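PDB 3EYT: thioredoxin domain-containing protein from Silicibacter pomeroyi, which is of unknown function but probably acts as a thioredoxin-like oxidoreductase with an antioxidant role. Local coordinates for residues C[33-38]-C[68-73]; C[11-16]-C[96-101]; C[37-42]-C[75-80]; C[113-118]-C[131-136]. All blocks are in the same frame, centred on the assembly; numbering follows the deposited sequence.

From the N terminus, contact 2 opens first at 11-16 and closes last of the first three, at 96-101, setting edge strand 11-15 against strand 96-99. Contacts 1 and 3 lie within that long loop. They leave from overlapping residues, share Gln37 and Met38, and close one after the other: contact 1 at 68-73, pairing strands 30-36 and 63-69, and contact 3 at 75-80, bringing the lead-in to helix 80-89 against the turn before helix 41-57. Strand 63-69 lies next to strand 96-99, so contacts 1 and 2 share one sheet. Contact 4 follows in series, tying loop 113-118 to strand 129-135; its Thr118 touches Thr70, Gln37 and Cys40.

Contact 1 (C[33-38]-C[68-73]); sequences IEAFQM and LHTVFE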
# COMPACT_ATOMS: atom_id res chain seq x y z
N ILE C 33 -14.41 2.11 -21.25
CA ILE C 33 -13.48 2.04 -20.13
C ILE C 33 -13.55 3.29 -19.27
O ILE C 33 -13.36 4.40 -19.75
CB ILE C 33 -12.02 1.84 -20.61
CG1 ILE C 33 -11.91 0.65 -21.54
CG2 ILE C 33 -11.03 1.67 -19.41
CD1 ILE C 33 -10.48 0.51 -22.22
N GLU C 34 -13.78 3.08 -17.98
CA GLU C 34 -13.79 4.18 -17.03
C GLU C 34 -12.48 4.11 -16.23
O GLU C 34 -12.28 3.18 -15.45
CB GLU C 34 -15.03 4.06 -16.14
CG GLU C 34 -15.12 5.02 -14.97
CD GLU C 34 -15.34 6.47 -15.39
OE1 GLU C 34 -15.84 6.73 -16.51
OE2 GLU C 34 -15.00 7.34 -14.58
N ALA C 35 -11.61 5.10 -16.44
CA ALA C 35 -10.33 5.20 -15.76
C ALA C 35 -10.56 6.13 -14.59
O ALA C 35 -11.08 7.25 -14.76
CB ALA C 35 -9.26 5.75 -16.67
N PHE C 36 -10.22 5.67 -13.40
CA PHE C 36 -10.58 6.37 -12.19
C PHE C 36 -9.51 6.12 -11.12
O PHE C 36 -8.71 5.17 -11.22
CB PHE C 36 -11.97 5.88 -11.69
CG PHE C 36 -11.96 4.47 -11.11
CD1 PHE C 36 -11.93 4.27 -9.72
CD2 PHE C 36 -11.99 3.34 -11.96
CE1 PHE C 36 -11.91 2.97 -9.19
CE2 PHE C 36 -11.98 2.05 -11.45
CZ PHE C 36 -11.93 1.85 -10.05
N GLN C 37 -9.53 6.96 -10.09
CA GLN C 37 -8.80 6.73 -8.84
C GLN C 37 -9.86 6.69 -7.78
O GLN C 37 -10.77 7.55 -7.76
CB GLN C 37 -7.86 7.90 -8.49
CG GLN C 37 -6.66 8.07 -9.45
CD GLN C 37 -5.68 9.14 -8.96
OE1 GLN C 37 -4.57 8.82 -8.57
NE2 GLN C 37 -6.12 10.39 -8.91
N MSE C 38 -9.72 5.75 -6.86
CA MSE C 38 -10.74 5.53 -5.83
C MSE C 38 -10.90 6.73 -4.89
O MSE C 38 -11.98 6.95 -4.38
CB MSE C 38 -10.46 4.24 -5.06
CG MSE C 38 -9.13 4.29 -4.31
SE MSE C 38 -8.84 2.61 -3.34
CE MSE C 38 -9.92 3.03 -1.73
N LEU C 68 -10.74 0.93 -14.97
CA LEU C 68 -9.29 0.89 -14.96
C LEU C 68 -8.81 1.79 -13.81
O LEU C 68 -9.01 3.01 -13.84
CB LEU C 68 -8.75 1.36 -16.32
CG LEU C 68 -7.23 1.43 -16.42
CD1 LEU C 68 -6.67 0.01 -16.44
CD2 LEU C 68 -6.76 2.22 -17.66
N HIS C 69 -8.23 1.18 -12.78
CA HIS C 69 -7.75 1.96 -11.61
C HIS C 69 -6.34 2.49 -11.92
O HIS C 69 -5.34 1.74 -11.92
CB HIS C 69 -7.78 1.13 -10.32
CG HIS C 69 -7.73 1.96 -9.06
ND1 HIS C 69 -6.95 1.63 -7.98
CD2 HIS C 69 -8.38 3.10 -8.73
CE1 HIS C 69 -7.11 2.53 -7.03
NE2 HIS C 69 -7.98 3.43 -7.46
N THR C 70 -6.29 3.78 -12.23
CA THR C 70 -5.05 4.42 -12.75
C THR C 70 -4.54 5.33 -11.64
O THR C 70 -4.87 6.53 -11.59
CB THR C 70 -5.37 5.21 -14.02
OG1 THR C 70 -6.45 6.14 -13.75
CG2 THR C 70 -5.79 4.30 -15.17
N VAL C 71 -3.78 4.78 -10.70
CA VAL C 71 -3.38 5.57 -9.56
C VAL C 71 -2.09 6.31 -9.97
O VAL C 71 -1.07 5.67 -10.23
CB VAL C 71 -3.10 4.65 -8.33
CG1 VAL C 71 -2.62 5.50 -7.13
CG2 VAL C 71 -4.36 3.86 -7.96
N PHE C 72 -2.13 7.64 -10.00
CA PHE C 72 -0.96 8.40 -10.44
C PHE C 72 -0.48 9.31 -9.32
O PHE C 72 0.43 10.11 -9.52
CB PHE C 72 -1.25 9.16 -11.74
CG PHE C 72 -2.33 10.20 -11.62
CD1 PHE C 72 -2.02 11.50 -11.18
CD2 PHE C 72 -3.65 9.90 -11.93
CE1 PHE C 72 -3.01 12.49 -11.09
CE2 PHE C 72 -4.66 10.86 -11.83
CZ PHE C 72 -4.35 12.15 -11.40
N GLU C 73 -1.08 9.18 -8.14
CA GLU C 73 -0.67 9.96 -6.96
C GLU C 73 -1.13 9.26 -5.69
O GLU C 73 -2.04 8.43 -5.77
CB GLU C 73 -1.30 11.34 -7.03
CG GLU C 73 -2.82 11.28 -7.15
CD GLU C 73 -3.42 12.64 -7.35
OE1 GLU C 73 -2.66 13.64 -7.41
OE2 GLU C 73 -4.67 12.71 -7.45
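Two parallel strands pair Ala35 with Leu68 and Phe36 with His69, held by backbone bonds from Leu68 N to Glu34 O, Phe36 N to Leu68 O and Thr70 N to Phe36 O. His69 NE2 accepts the bond from Met38 N (3.0 Å), which arrives in the imidazole plane. The same ring lays CD2 over one face of Phe36, 3.6 Å from Phe36 CE1, with the two planes turned 41° apart. On the other side of the sheet, Leu68 CB packs on Ile33 CG2. This is the parallel pair of a beta-alpha-beta unit of the thioredoxin fold, linked by helix 41-57, at whose start Cys40 and Cys43 form a CxxC pattern; Phe36 also touches Cys43. Beyond the strands Gln37 takes over. Its CG is anti to the carbonyl carbon (chi1 -68°), and the extended chain crosses to stack its amide on the Phe72 ring, the planes 13° apart. Gln37 OE1 accepts Phe72 N (3.1 Å) from above the amide plane, while NE2 reaches Glu73 OE2 (3.1 Å) in that plane, on the anti side of the carboxylate. An alanine in place of Gln37 would probably leave Phe72 N and Glu73 OE2 without these mates and the Phe72 ring without its amide cover. Glu73 OE2 also lies close to the like charge of Glu89 OE2 of the second subunit.

Contact 2 (C[11-16]-C[96-101]); sequences IQQWFN and VGVDQP
Trp14 lies across Gly97 where strand 11-15 runs antiparallel to strand 96-99, at one edge of the mixed sheet of the thioredoxin-like fold. Gly97 CA sits over the six-membered ring of Trp14, 3.9 Å from its centroid, in a CH-pi contact; Ile11 CG2 covers the same indole face. Packing is tight here: a CB on residue 97 would stand 3.0 Å from Ile11 CD1 and 3.3 Å from Trp14 CH2, so the bare CA of Gly97 leaves the indole room to lie close on the sheet. Side-chain contact is thinner at the partly exposed Phe15 and Gln13, where Val98 CG2 meets the edge of Phe15 at CE2 (4.0 Å) and Gln13 CG from alongside. Asn16, at the exposed end, gives its ND2 to Phe94 O. Backbone bonds join Phe15 N to Val96 O (2.7 Å), Val98 N to Gln13 O and Gln12 N to Val98 O. Gln100 NE2 donates to Ile11 O (3.1 Å) from well above the carbonyl plane, and also to Gln12 O of the third subunit. The Gln100 amide thus carries the polar pairing past the corner at Gln12 and on to that neighbour, while Gln13 N stays buried without a partner.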
# COMPACT_ATOMS: atom_id res chain seq x y z
N ILE C 11 -2.18 -4.48 -17.34
CA ILE C 11 -2.89 -4.64 -16.09
C ILE C 11 -2.05 -5.50 -15.16
O ILE C 11 -1.38 -6.44 -15.62
CB ILE C 11 -4.24 -5.40 -16.33
CG1 ILE C 11 -5.14 -4.63 -17.32
CG2 ILE C 11 -4.99 -5.67 -15.02
CD1 ILE C 11 -5.35 -3.15 -16.91
N GLN C 12 -2.07 -5.16 -13.87
CA GLN C 12 -1.34 -5.89 -12.84
C GLN C 12 -2.22 -7.00 -12.21
O GLN C 12 -1.74 -8.13 -11.91
CB GLN C 12 -0.91 -4.89 -11.78
CG GLN C 12 -0.10 -5.49 -10.64
CD GLN C 12 -0.66 -5.04 -9.31
OE1 GLN C 12 -0.31 -3.96 -8.77
NE2 GLN C 12 -1.55 -5.83 -8.78
N GLN C 13 -3.49 -6.66 -12.00
CA GLN C 13 -4.46 -7.64 -11.57
C GLN C 13 -5.89 -7.17 -11.85
O GLN C 13 -6.12 -5.98 -12.03
CB GLN C 13 -4.30 -7.90 -10.08
CG GLN C 13 -4.63 -6.73 -9.20
CD GLN C 13 -4.44 -7.14 -7.75
OE1 GLN C 13 -5.31 -7.78 -7.19
NE2 GLN C 13 -3.29 -6.84 -7.17
N TRP C 14 -6.82 -8.10 -11.86
CA TRP C 14 -8.23 -7.85 -12.17
C TRP C 14 -9.10 -8.16 -10.96
O TRP C 14 -8.82 -9.11 -10.23
CB TRP C 14 -8.65 -8.79 -13.31
CG TRP C 14 -8.27 -8.26 -14.67
CD1 TRP C 14 -7.19 -8.66 -15.44
CD2 TRP C 14 -8.93 -7.22 -15.42
NE1 TRP C 14 -7.18 -7.95 -16.63
CE2 TRP C 14 -8.22 -7.06 -16.64
CE3 TRP C 14 -10.09 -6.45 -15.20
CZ2 TRP C 14 -8.60 -6.14 -17.62
CZ3 TRP C 14 -10.46 -5.52 -16.18
CH2 TRP C 14 -9.72 -5.38 -17.37
N PHE C 15 -10.11 -7.33 -10.73
CA PHE C 15 -11.18 -7.64 -9.77
C PHE C 15 -12.46 -7.90 -10.55
O PHE C 15 -12.67 -7.32 -11.61
CB PHE C 15 -11.37 -6.48 -8.77
CG PHE C 15 -10.23 -6.32 -7.78
CD1 PHE C 15 -10.18 -7.10 -6.63
CD2 PHE C 15 -9.22 -5.39 -8.01
CE1 PHE C 15 -9.10 -6.96 -5.72
CE2 PHE C 15 -8.18 -5.23 -7.11
CZ PHE C 15 -8.11 -6.02 -5.96
N ASN C 16 -13.33 -8.77 -10.03
CA ASN C 16 -14.62 -9.04 -10.66
C ASN C 16 -14.43 -9.61 -12.04
O ASN C 16 -15.17 -9.27 -12.93
CB ASN C 16 -15.51 -7.78 -10.80
CG ASN C 16 -15.75 -7.07 -9.50
OD1 ASN C 16 -15.78 -7.70 -8.44
ND2 ASN C 16 -15.96 -5.74 -9.56
N VAL C 96 -12.69 -4.73 -13.02
CA VAL C 96 -11.83 -3.58 -12.76
C VAL C 96 -10.38 -4.02 -12.77
O VAL C 96 -9.99 -4.92 -12.02
CB VAL C 96 -12.18 -2.91 -11.43
CG1 VAL C 96 -11.26 -1.70 -11.13
CG2 VAL C 96 -13.67 -2.52 -11.40
N GLY C 97 -9.57 -3.35 -13.60
CA GLY C 97 -8.15 -3.72 -13.75
C GLY C 97 -7.27 -2.70 -13.06
O GLY C 97 -7.51 -1.51 -13.20
N VAL C 98 -6.26 -3.15 -12.30
CA VAL C 98 -5.29 -2.22 -11.72
C VAL C 98 -4.19 -1.97 -12.76
O VAL C 98 -3.51 -2.93 -13.22
CB VAL C 98 -4.65 -2.77 -10.42
CG1 VAL C 98 -3.54 -1.80 -9.88
CG2 VAL C 98 -5.72 -3.02 -9.34
N ASP C 99 -4.03 -0.71 -13.13
CA ASP C 99 -3.07 -0.33 -14.16
C ASP C 99 -1.65 -0.61 -13.62
O ASP C 99 -1.36 -0.34 -12.46
CB ASP C 99 -3.23 1.14 -14.46
CG ASP C 99 -2.61 1.55 -15.80
OD1 ASP C 99 -1.85 0.76 -16.46
OD2 ASP C 99 -2.87 2.70 -16.18
N GLN C 100 -0.78 -1.15 -14.45
CA GLN C 100 0.59 -1.46 -14.02
C GLN C 100 1.38 -0.19 -13.65
O GLN C 100 1.26 0.84 -14.32
CB GLN C 100 1.34 -2.21 -15.12
CG GLN C 100 0.80 -3.61 -15.45
CD GLN C 100 1.65 -4.30 -16.53
OE1 GLN C 100 2.68 -3.77 -17.00
NE2 GLN C 100 1.20 -5.48 -16.94
N PRO C 101 2.27 -0.29 -12.65
CA PRO C 101 3.09 0.86 -12.28
C PRO C 101 4.03 1.30 -13.42
O PRO C 101 4.55 0.45 -14.16
CB PRO C 101 3.91 0.35 -11.09
CG PRO C 101 3.88 -1.19 -11.23
CD PRO C 101 2.57 -1.50 -11.84

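Contact 3 (C[37-42]-C[75-80]); sequences QMLCPG and HEAMTP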
# COMPACT_ATOMS: atom_id res chain seq x y z
N GLN C 37 -9.53 6.96 -10.09
CA GLN C 37 -8.80 6.73 -8.84
C GLN C 37 -9.86 6.69 -7.78
O GLN C 37 -10.77 7.55 -7.76
CB GLN C 37 -7.86 7.90 -8.49
CG GLN C 37 -6.66 8.07 -9.45
CD GLN C 37 -5.68 9.14 -8.96
OE1 GLN C 37 -4.57 8.82 -8.57
NE2 GLN C 37 -6.12 10.39 -8.91
N MSE C 38 -9.72 5.75 -6.86
CA MSE C 38 -10.74 5.53 -5.83
C MSE C 38 -10.90 6.73 -4.89
O MSE C 38 -11.98 6.95 -4.38
CB MSE C 38 -10.46 4.24 -5.06
CG MSE C 38 -9.13 4.29 -4.31
SE MSE C 38 -8.84 2.61 -3.34
CE MSE C 38 -9.92 3.03 -1.73
N LEU C 39 -9.84 7.50 -4.66
CA LEU C 39 -9.93 8.67 -3.78
C LEU C 39 -10.17 10.02 -4.51
O LEU C 39 -10.09 11.10 -3.91
CB LEU C 39 -8.69 8.75 -2.87
CG LEU C 39 -8.36 7.52 -2.00
CD1 LEU C 39 -7.16 7.86 -1.11
CD2 LEU C 39 -9.58 7.11 -1.13
N CYS C 40 -10.50 9.96 -5.79
CA CYS C 40 -10.73 11.18 -6.54
C CYS C 40 -12.22 11.53 -6.47
O CYS C 40 -13.06 10.74 -6.87
CB CYS C 40 -10.24 10.96 -7.97
SG CYS C 40 -10.96 12.02 -9.23
N PRO C 41 -12.54 12.70 -5.90
CA PRO C 41 -13.96 12.98 -5.63
C PRO C 41 -14.83 12.96 -6.89
O PRO C 41 -15.96 12.47 -6.83
CB PRO C 41 -13.96 14.37 -4.95
CG PRO C 41 -12.58 14.48 -4.37
CD PRO C 41 -11.65 13.72 -5.31
N GLY C 42 -14.30 13.43 -8.03
CA GLY C 42 -15.08 13.43 -9.28
C GLY C 42 -15.35 12.02 -9.80
O GLY C 42 -16.40 11.77 -10.38
N HIS C 75 0.06 6.84 -4.14
CA HIS C 75 0.01 5.42 -4.50
C HIS C 75 -0.23 4.49 -3.28
O HIS C 75 -0.96 3.49 -3.36
CB HIS C 75 1.30 5.02 -5.24
CG HIS C 75 1.56 5.85 -6.47
ND1 HIS C 75 2.00 7.16 -6.41
CD2 HIS C 75 1.47 5.54 -7.79
CE1 HIS C 75 2.14 7.64 -7.64
NE2 HIS C 75 1.81 6.68 -8.50
N GLU C 76 0.36 4.86 -2.15
CA GLU C 76 0.30 4.05 -0.93
C GLU C 76 -1.10 4.04 -0.28
O GLU C 76 -1.36 3.20 0.56
CB GLU C 76 1.37 4.49 0.09
CG GLU C 76 1.14 5.84 0.78
CD GLU C 76 1.23 7.03 -0.19
OE1 GLU C 76 1.91 6.90 -1.26
OE2 GLU C 76 0.61 8.11 0.11
N ALA C 77 -1.96 4.97 -0.67
CA ALA C 77 -3.29 5.12 -0.12
C ALA C 77 -4.33 4.33 -0.90
O ALA C 77 -5.45 4.14 -0.40
CB ALA C 77 -3.68 6.55 -0.14
N MSE C 78 -3.97 3.92 -2.13
CA MSE C 78 -4.91 3.39 -3.12
C MSE C 78 -4.42 2.04 -3.67
O MSE C 78 -4.56 1.78 -4.86
CB MSE C 78 -5.08 4.36 -4.28
CG MSE C 78 -5.56 5.77 -3.83
SE MSE C 78 -6.31 6.72 -5.31
CE MSE C 78 -5.36 8.41 -5.06
N THR C 79 -3.84 1.21 -2.80
CA THR C 79 -3.32 -0.09 -3.22
C THR C 79 -4.49 -1.10 -3.41
O THR C 79 -5.64 -0.83 -2.99
CB THR C 79 -2.34 -0.66 -2.16
OG1 THR C 79 -3.10 -1.05 -1.00
CG2 THR C 79 -1.27 0.37 -1.76
N PRO C 80 -4.22 -2.27 -4.01
CA PRO C 80 -5.31 -3.20 -4.27
C PRO C 80 -6.13 -3.62 -3.04
O PRO C 80 -7.34 -3.89 -3.19
CB PRO C 80 -4.59 -4.41 -4.91
CG PRO C 80 -3.48 -3.74 -5.75
CD PRO C 80 -2.97 -2.65 -4.76
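Met78, a selenomethionine in the model, is the bump of this contact, and the turn Gln37-Cys40 supplies the hollow. Met78 CG is anti to its carbonyl carbon (chi1 -58°), and SE beyond it settles over the turn, 3.7 Å from Leu39 N and 3.7 Å from Gln37 CB. The methyl CE then reaches the Gln37 amide, 3.6 Å from Gln37 OE1, an oxygen already bonded to Phe72 N. Two side chains wall the hollow. Met38 slides past Met78 in the opposite direction, its CG 3.9 Å from Met78 SE, while Leu39 crosses obliquely with CG 3.8 Å from Met78 CG. Leu39 in turn pushes CD1 into the angle between Met78 CG and Ala77 CB, 3.8 Å from the latter. The type I turn is closed by Cys40 N to Gln37 O (3.1 Å), and Cys40, the first cysteine of a thioredoxin-type CxxC pattern, is the N-cap of helix 41-57. Met78 follows Ala77 of a short 3-10 segment, and the chain runs on to Thr79, N-cap of helix 80-89. Ser82 and Phe86 of that helix pack on Met38, as does Leu39 of the second subunit across the interface.

Contact 4 (C[113-118]-C[131-136]); sequences YQMRGT and RAHHFG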
# COMPACT_ATOMS: atom_id res chain seq x y z
N TYR C 113 -2.37 5.82 -23.15
CA TYR C 113 -3.56 6.46 -23.68
C TYR C 113 -3.50 7.99 -23.67
O TYR C 113 -4.44 8.64 -24.14
CB TYR C 113 -4.83 5.97 -22.95
CG TYR C 113 -5.37 4.68 -23.53
CD1 TYR C 113 -4.81 3.44 -23.18
CD2 TYR C 113 -6.41 4.68 -24.45
CE1 TYR C 113 -5.27 2.25 -23.74
CE2 TYR C 113 -6.90 3.51 -25.00
CZ TYR C 113 -6.32 2.30 -24.64
OH TYR C 113 -6.79 1.12 -25.20
N GLN C 114 -2.42 8.54 -23.12
CA GLN C 114 -2.22 9.98 -22.98
C GLN C 114 -3.39 10.62 -22.19
O GLN C 114 -3.90 11.68 -22.55
CB GLN C 114 -2.06 10.62 -24.38
CG GLN C 114 -0.99 9.89 -25.22
CD GLN C 114 -0.86 10.42 -26.64
OE1 GLN C 114 -1.68 10.13 -27.50
NE2 GLN C 114 0.15 11.21 -26.86
N MSE C 115 -3.81 9.97 -21.11
CA MSE C 115 -4.94 10.51 -20.33
C MSE C 115 -4.50 11.74 -19.58
O MSE C 115 -3.33 11.87 -19.20
CB MSE C 115 -5.52 9.44 -19.40
CG MSE C 115 -5.93 8.21 -20.16
SE MSE C 115 -6.75 6.98 -18.84
CE MSE C 115 -6.86 5.36 -19.94
N ARG C 116 -5.43 12.66 -19.39
CA ARG C 116 -5.14 13.94 -18.74
C ARG C 116 -5.39 13.88 -17.24
O ARG C 116 -5.01 14.79 -16.51
CB ARG C 116 -6.01 15.05 -19.34
CG ARG C 116 -5.76 15.28 -20.83
CD ARG C 116 -6.63 16.43 -21.34
NE ARG C 116 -6.10 17.73 -20.91
CZ ARG C 116 -5.07 18.37 -21.48
NH1 ARG C 116 -4.43 17.86 -22.53
NH2 ARG C 116 -4.68 19.55 -21.00
N GLY C 117 -6.05 12.82 -16.78
CA GLY C 117 -6.39 12.76 -15.35
C GLY C 117 -7.54 11.80 -15.24
O GLY C 117 -7.82 11.04 -16.19
N THR C 118 -8.23 11.84 -14.09
CA THR C 118 -9.40 10.99 -13.85
C THR C 118 -10.53 11.91 -13.36
O THR C 118 -10.25 12.93 -12.73
CB THR C 118 -9.11 9.90 -12.74
OG1 THR C 118 -8.75 10.55 -11.52
CG2 THR C 118 -7.95 9.01 -13.14
N ARG C 131 -12.12 5.61 -30.25
CA ARG C 131 -13.02 6.48 -30.99
C ARG C 131 -13.50 7.68 -30.18
O ARG C 131 -13.95 8.67 -30.75
CB ARG C 131 -14.23 5.68 -31.50
CG ARG C 131 -13.85 4.57 -32.45
CD ARG C 131 -13.47 5.13 -33.84
NE ARG C 131 -14.64 5.73 -34.48
CZ ARG C 131 -15.56 5.03 -35.15
NH1 ARG C 131 -15.45 3.72 -35.28
NH2 ARG C 131 -16.59 5.65 -35.71
N ALA C 132 -13.45 7.59 -28.85
CA ALA C 132 -13.70 8.77 -28.04
C ALA C 132 -12.89 8.67 -26.77
O ALA C 132 -12.58 7.58 -26.31
CB ALA C 132 -15.20 8.93 -27.70
N HIS C 133 -12.57 9.83 -26.21
CA HIS C 133 -11.72 9.91 -25.03
C HIS C 133 -12.15 11.18 -24.30
O HIS C 133 -11.79 12.29 -24.69
CB HIS C 133 -10.26 9.94 -25.47
CG HIS C 133 -9.28 10.01 -24.33
ND1 HIS C 133 -7.93 9.93 -24.53
CD2 HIS C 133 -9.45 10.16 -23.00
CE1 HIS C 133 -7.30 10.02 -23.37
NE2 HIS C 133 -8.20 10.17 -22.42
N HIS C 134 -12.95 11.00 -23.24
CA HIS C 134 -13.54 12.11 -22.50
C HIS C 134 -12.89 12.25 -21.15
O HIS C 134 -12.75 11.27 -20.44
CB HIS C 134 -15.03 11.88 -22.26
CG HIS C 134 -15.82 11.73 -23.52
ND1 HIS C 134 -16.02 12.77 -24.40
CD2 HIS C 134 -16.46 10.66 -24.05
CE1 HIS C 134 -16.75 12.35 -25.42
NE2 HIS C 134 -17.04 11.08 -25.23
N PHE C 135 -12.55 13.48 -20.79
CA PHE C 135 -11.93 13.77 -19.52
C PHE C 135 -12.92 14.57 -18.68
O PHE C 135 -13.40 15.60 -19.12
CB PHE C 135 -10.63 14.56 -19.74
CG PHE C 135 -10.02 15.08 -18.47
CD1 PHE C 135 -9.89 14.25 -17.37
CD2 PHE C 135 -9.59 16.41 -18.38
CE1 PHE C 135 -9.33 14.71 -16.16
CE2 PHE C 135 -9.01 16.89 -17.19
CZ PHE C 135 -8.89 16.03 -16.06
N GLY C 136 -13.25 14.10 -17.47
CA GLY C 136 -14.19 14.85 -16.62
C GLY C 136 -15.66 14.60 -16.94
O GLY C 136 -16.08 13.46 -17.16
O HOH W 1 -7.98 11.99 -20.33
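A single water stands between His133 and Arg116, 2.8 Å from His133 NE2 and 2.8 Å from Arg116 N, whose proton it accepts; apart from this bridge the two segments meet by packing. Segment 113-118 leads from helix 108-112, ended by a Schellman motif at Gln114, to Thr118, which precedes Pro119 and touches Cys40, a layout consistent with the proline loop beside the CxxC in the thioredoxin fold. His133 CG is anti to the backbone N (chi1 -180°), which starts the ring toward segment 113-118. The imidazole then presents an edge to the loop, its CE1 3.3 Å from Tyr113 O, and Met115 CG rests 3.8 Å from NE2 as that chain crosses at about a right angle. An alanine at His133 would probably leave the water with one mate fewer and open a gap under Tyr113 O and Met115 CG. At the more exposed Phe135, Arg116 CB stands over one ring face in a CH-pi contact, 4.0 Å from the centroid, and Thr118 N approaches the edge. Gly117, whose backbone angles (phi 158°, psi -164°) call for glycine, lets the ring close in until Phe135 CE1 is 3.5 Å from Gly117 C.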